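Local coordinates for uncharacterized protein (Bacteroides eggerthii, PDB 4FTD) that is of unknown function but combines an immunoglobulin-like domain with a six-bladed beta-propeller and may take part in carbohydrate metabolism, at residues A[332-344]-A[353-366]. Numbering follows the deposited sequence.
Sequences KSKIAGEAVAPKV and LLVCTAGQGAASKA
With CG turned away from its own carbonyl carbon (chi1 -50°) and the chain extended beyond it, Glu338 pushes its carboxylate into the loop formed by 358-366. Glu338 OE1 takes a nearly straight bond from Gln360 N at 2.9 Å on its syn lone pair, and a weak, bent one from Gly359 N. Glu338 OE2 is met from above the carboxylate plane by Ser364 OG at 2.8 Å. Ser364 OG sits anti to its backbone N (chi1 171°), where it also accepts from Ala366 N in an ST turn; Ala366 CB lies 3.7 Å from Glu338 CD. Several bonds thus hold the carboxylate against rotation. Glu338 itself belongs to the type I' turn 336-339, which leads into the hairpin of a propeller blade whose strands 342-347 and 350-357 run antiparallel. Lys343 and Leu354 exchange backbone hydrogen bonds, as do Val340 and Cys356, but the register slips by one between these pairs, a beta bulge at the corner around Ala341. Val355 CG2 touches Ala339 CB at 3.7 Å and Pro342 CB rests on Leu353 CD1, whose partner branch CD2 meets Ile335 CD1 tip to tip at 3.7 Å. Pro342 and Leu353 also touch Leu312 of strand 311-315, and helix 381-390 meets Ile335 through Phe388.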
loop_
_atom_site.group_PDB
_atom_site.type_symbol
_atom_site.label_atom_id
_atom_site.label_comp_id
_atom_site.label_asym_id
_atom_site.label_seq_id
_atom_site.Cartn_x
_atom_site.Cartn_y
_atom_site.Cartn_z
ATOM N N LYS A 332 20.790 -0.086 2.073
ATOM C CA LYS A 332 20.171 1.027 2.769
ATOM C C LYS A 332 19.598 1.978 1.736
ATOM O O LYS A 332 20.327 2.490 0.938
ATOM C CB LYS A 332 21.193 1.756 3.650
ATOM C CG LYS A 332 20.557 2.780 4.567
ATOM C CD LYS A 332 21.513 3.368 5.586
ATOM C CE LYS A 332 22.369 4.461 5.001
ATOM N NZ LYS A 332 22.813 5.354 6.100
ATOM N N SER A 333 18.289 2.205 1.731
ATOM C CA SER A 333 17.658 3.135 0.776
ATOM C C SER A 333 17.608 4.553 1.332
ATOM O O SER A 333 18.043 4.816 2.468
ATOM C CB SER A 333 16.243 2.672 0.413
ATOM O OG SER A 333 15.291 3.057 1.396
ATOM N N LYS A 334 17.043 5.456 0.538
ATOM C CA LYS A 334 16.855 6.853 0.935
ATOM C C LYS A 334 15.476 7.114 1.541
ATOM O O LYS A 334 15.221 8.228 1.957
ATOM C CB LYS A 334 17.065 7.790 -0.267
ATOM C CG LYS A 334 18.479 7.792 -0.781
ATOM C CD LYS A 334 18.571 8.521 -2.124
ATOM C CE LYS A 334 20.005 8.716 -2.589
ATOM N NZ LYS A 334 20.013 9.238 -3.983
ATOM N N ILE A 335 14.594 6.110 1.595
ATOM C CA ILE A 335 13.264 6.278 2.205
ATOM C C ILE A 335 13.440 6.342 3.735
ATOM O O ILE A 335 13.793 5.360 4.346
ATOM C CB ILE A 335 12.298 5.165 1.764
ATOM C CG1 ILE A 335 12.093 5.261 0.238
ATOM C CG2 ILE A 335 10.953 5.291 2.483
ATOM C CD1 ILE A 335 11.441 4.066 -0.406
ATOM N N ALA A 336 13.210 7.524 4.314
ATOM C CA ALA A 336 13.461 7.821 5.730
ATOM C C ALA A 336 12.279 8.636 6.251
ATOM O O ALA A 336 11.149 8.201 6.105
ATOM C CB ALA A 336 14.781 8.586 5.891
ATOM N N GLY A 337 12.507 9.792 6.860
ATOM C CA GLY A 337 11.400 10.602 7.427
ATOM C C GLY A 337 10.584 9.932 8.547
ATOM O O GLY A 337 9.395 10.261 8.752
ATOM N N GLU A 338 11.239 9.022 9.283
ATOM C CA GLU A 338 10.676 8.234 10.371
ATOM C C GLU A 338 9.622 7.217 9.902
ATOM O O GLU A 338 8.742 6.850 10.690
ATOM C CB GLU A 338 10.094 9.109 11.506
ATOM C CG GLU A 338 11.050 10.213 12.001
ATOM C CD GLU A 338 10.555 10.877 13.282
ATOM O OE1 GLU A 338 9.646 10.343 13.969
ATOM O OE2 GLU A 338 11.080 11.956 13.602
ATOM N N ALA A 339 9.735 6.782 8.632
ATOM C CA ALA A 339 8.942 5.706 8.068
ATOM C C ALA A 339 9.243 4.437 8.862
ATOM O O ALA A 339 10.391 4.033 9.043
ATOM C CB ALA A 339 9.249 5.488 6.597
ATOM N N VAL A 340 8.181 3.856 9.373
ATOM C CA VAL A 340 8.202 2.611 10.106
ATOM C C VAL A 340 7.123 1.685 9.509
ATOM O O VAL A 340 6.424 2.041 8.558
ATOM C CB VAL A 340 8.031 2.817 11.655
ATOM C CG1 VAL A 340 9.185 3.679 12.213
ATOM C CG2 VAL A 340 6.686 3.421 12.036
ATOM N N ALA A 341 7.078 0.459 10.006
ATOM C CA ALA A 341 6.196 -0.597 9.490
ATOM C C ALA A 341 6.235 -0.761 7.934
ATOM O O ALA A 341 5.206 -0.765 7.297
ATOM C CB ALA A 341 4.773 -0.360 9.997
ATOM N N PRO A 342 7.435 -0.910 7.337
ATOM C CA PRO A 342 7.592 -0.990 5.862
ATOM C C PRO A 342 7.087 -2.298 5.258
ATOM O O PRO A 342 7.664 -3.371 5.532
ATOM C CB PRO A 342 9.122 -0.858 5.662
ATOM C CG PRO A 342 9.690 -1.394 6.926
ATOM C CD PRO A 342 8.722 -1.076 8.014
ATOM N N LYS A 343 6.000 -2.220 4.478
ATOM C CA LYS A 343 5.431 -3.399 3.834
ATOM C C LYS A 343 5.405 -3.249 2.319
ATOM O O LYS A 343 4.950 -2.233 1.791
ATOM C CB LYS A 343 4.007 -3.677 4.357
ATOM C CG LYS A 343 3.952 -3.947 5.854
ATOM C CD LYS A 343 2.642 -4.541 6.372
ATOM C CE LYS A 343 2.737 -4.816 7.876
ATOM N NZ LYS A 343 1.456 -5.357 8.473
ATOM N N VAL A 344 5.886 -4.266 1.628
ATOM C CA VAL A 344 5.882 -4.284 0.158
ATOM C C VAL A 344 4.572 -4.899 -0.329
ATOM O O VAL A 344 4.243 -5.994 0.058
ATOM C CB VAL A 344 7.076 -5.059 -0.409
ATOM C CG1 VAL A 344 6.986 -5.155 -1.945
ATOM C CG2 VAL A 344 8.375 -4.409 0.046
ATOM N N LEU A 353 5.711 0.451 -1.725
ATOM C CA LEU A 353 6.136 0.407 -0.330
ATOM C C LEU A 353 5.118 1.235 0.456
ATOM O O LEU A 353 4.900 2.407 0.152
ATOM C CB LEU A 353 7.535 0.996 -0.130
ATOM C CG LEU A 353 8.078 0.931 1.312
ATOM C CD1 LEU A 353 8.211 -0.520 1.752
ATOM C CD2 LEU A 353 9.396 1.685 1.469
ATOM N N LEU A 354 4.476 0.580 1.423
ATOM C CA LEU A 354 3.515 1.173 2.354
ATOM C C LEU A 354 4.287 1.400 3.660
ATOM O O LEU A 354 4.944 0.467 4.169
ATOM C CB LEU A 354 2.331 0.236 2.575
ATOM C CG LEU A 354 1.318 0.607 3.667
ATOM C CD1 LEU A 354 0.662 1.957 3.416
ATOM C CD2 LEU A 354 0.289 -0.532 3.791
ATOM N N VAL A 355 4.273 2.632 4.152
ATOM C CA VAL A 355 4.910 2.950 5.435
ATOM C C VAL A 355 4.007 3.865 6.211
ATOM O O VAL A 355 3.044 4.420 5.648
ATOM C CB VAL A 355 6.296 3.613 5.278
ATOM C CG1 VAL A 355 7.270 2.705 4.551
ATOM C CG2 VAL A 355 6.191 4.980 4.608
ATOM N N CYS A 356 4.249 3.973 7.526
ATOM C CA CYS A 356 3.636 5.057 8.302
ATOM C C CYS A 356 4.734 5.845 8.950
ATOM O O CYS A 356 5.623 5.253 9.594
ATOM C CB CYS A 356 2.648 4.536 9.363
ATOM S SG CYS A 356 1.698 5.839 10.172
ATOM N N THR A 357 4.719 7.171 8.813
ATOM C CA THR A 357 5.780 7.953 9.469
ATOM C C THR A 357 5.346 8.143 10.951
ATOM O O THR A 357 4.191 8.427 11.213
ATOM C CB THR A 357 6.091 9.267 8.738
ATOM O OG1 THR A 357 4.881 9.997 8.716
ATOM C CG2 THR A 357 6.651 9.015 7.256
ATOM N N ALA A 358 6.276 7.975 11.893
ATOM C CA ALA A 358 5.952 7.848 13.334
ATOM C C ALA A 358 5.788 9.154 14.098
ATOM O O ALA A 358 4.769 9.384 14.787
ATOM C CB ALA A 358 6.999 6.967 14.014
ATOM N N GLY A 359 6.787 10.028 14.011
ATOM C CA GLY A 359 6.751 11.231 14.827
ATOM C C GLY A 359 7.115 10.978 16.284
ATOM O O GLY A 359 6.342 11.289 17.178
ATOM N N GLN A 360 8.331 10.479 16.506
ATOM C CA GLN A 360 8.830 10.116 17.845
ATOM C C GLN A 360 9.626 11.265 18.384
ATOM O O GLN A 360 10.638 11.621 17.795
ATOM C CB GLN A 360 9.719 8.860 17.757
ATOM C CG GLN A 360 10.359 8.376 19.059
ATOM C CD GLN A 360 9.350 7.857 20.064
ATOM O OE1 GLN A 360 8.223 7.605 19.739
ATOM N NE2 GLN A 360 9.769 7.711 21.309
ATOM N N GLY A 361 9.144 11.874 19.463
ATOM C CA GLY A 361 9.782 13.004 20.126
ATOM C C GLY A 361 8.929 14.211 19.853
ATOM O O GLY A 361 8.487 14.430 18.712
ATOM N N ALA A 362 8.705 14.998 20.895
ATOM C CA ALA A 362 7.914 16.215 20.813
ATOM C C ALA A 362 8.375 17.163 19.720
ATOM O O ALA A 362 7.556 17.888 19.185
ATOM C CB ALA A 362 7.902 16.913 22.155
ATOM N N ALA A 363 9.669 17.136 19.368
ATOM C CA ALA A 363 10.245 18.030 18.349
ATOM C C ALA A 363 10.230 17.420 16.943
ATOM O O ALA A 363 10.614 18.051 15.984
ATOM C CB ALA A 363 11.669 18.406 18.738
ATOM N N SER A 364 9.764 16.190 16.801
ATOM C CA SER A 364 9.784 15.555 15.485
ATOM C C SER A 364 9.041 16.340 14.404
ATOM O O SER A 364 7.956 16.853 14.632
ATOM C CB SER A 364 9.150 14.189 15.518
ATOM O OG SER A 364 9.049 13.766 14.160
ATOM N N LYS A 365 9.620 16.360 13.212
ATOM C CA LYS A 365 9.028 17.000 12.065
ATOM C C LYS A 365 8.525 15.935 11.095
ATOM O O LYS A 365 8.293 16.249 9.950
ATOM C CB LYS A 365 10.056 17.970 11.424
ATOM C CG LYS A 365 10.498 19.121 12.352
ATOM C CD LYS A 365 11.767 19.813 11.864
ATOM C CE LYS A 365 12.121 21.067 12.656
ATOM N NZ LYS A 365 10.984 22.024 12.722
ATOM N N ALA A 366 8.312 14.687 11.540
ATOM C CA ALA A 366 7.789 13.649 10.656
ATOM C C ALA A 366 6.408 14.069 10.128
ATOM O O ALA A 366 5.648 14.760 10.812
ATOM C CB ALA A 366 7.686 12.297 11.396
HETATM O O HOH W 1 12.219 12.283 15.802
#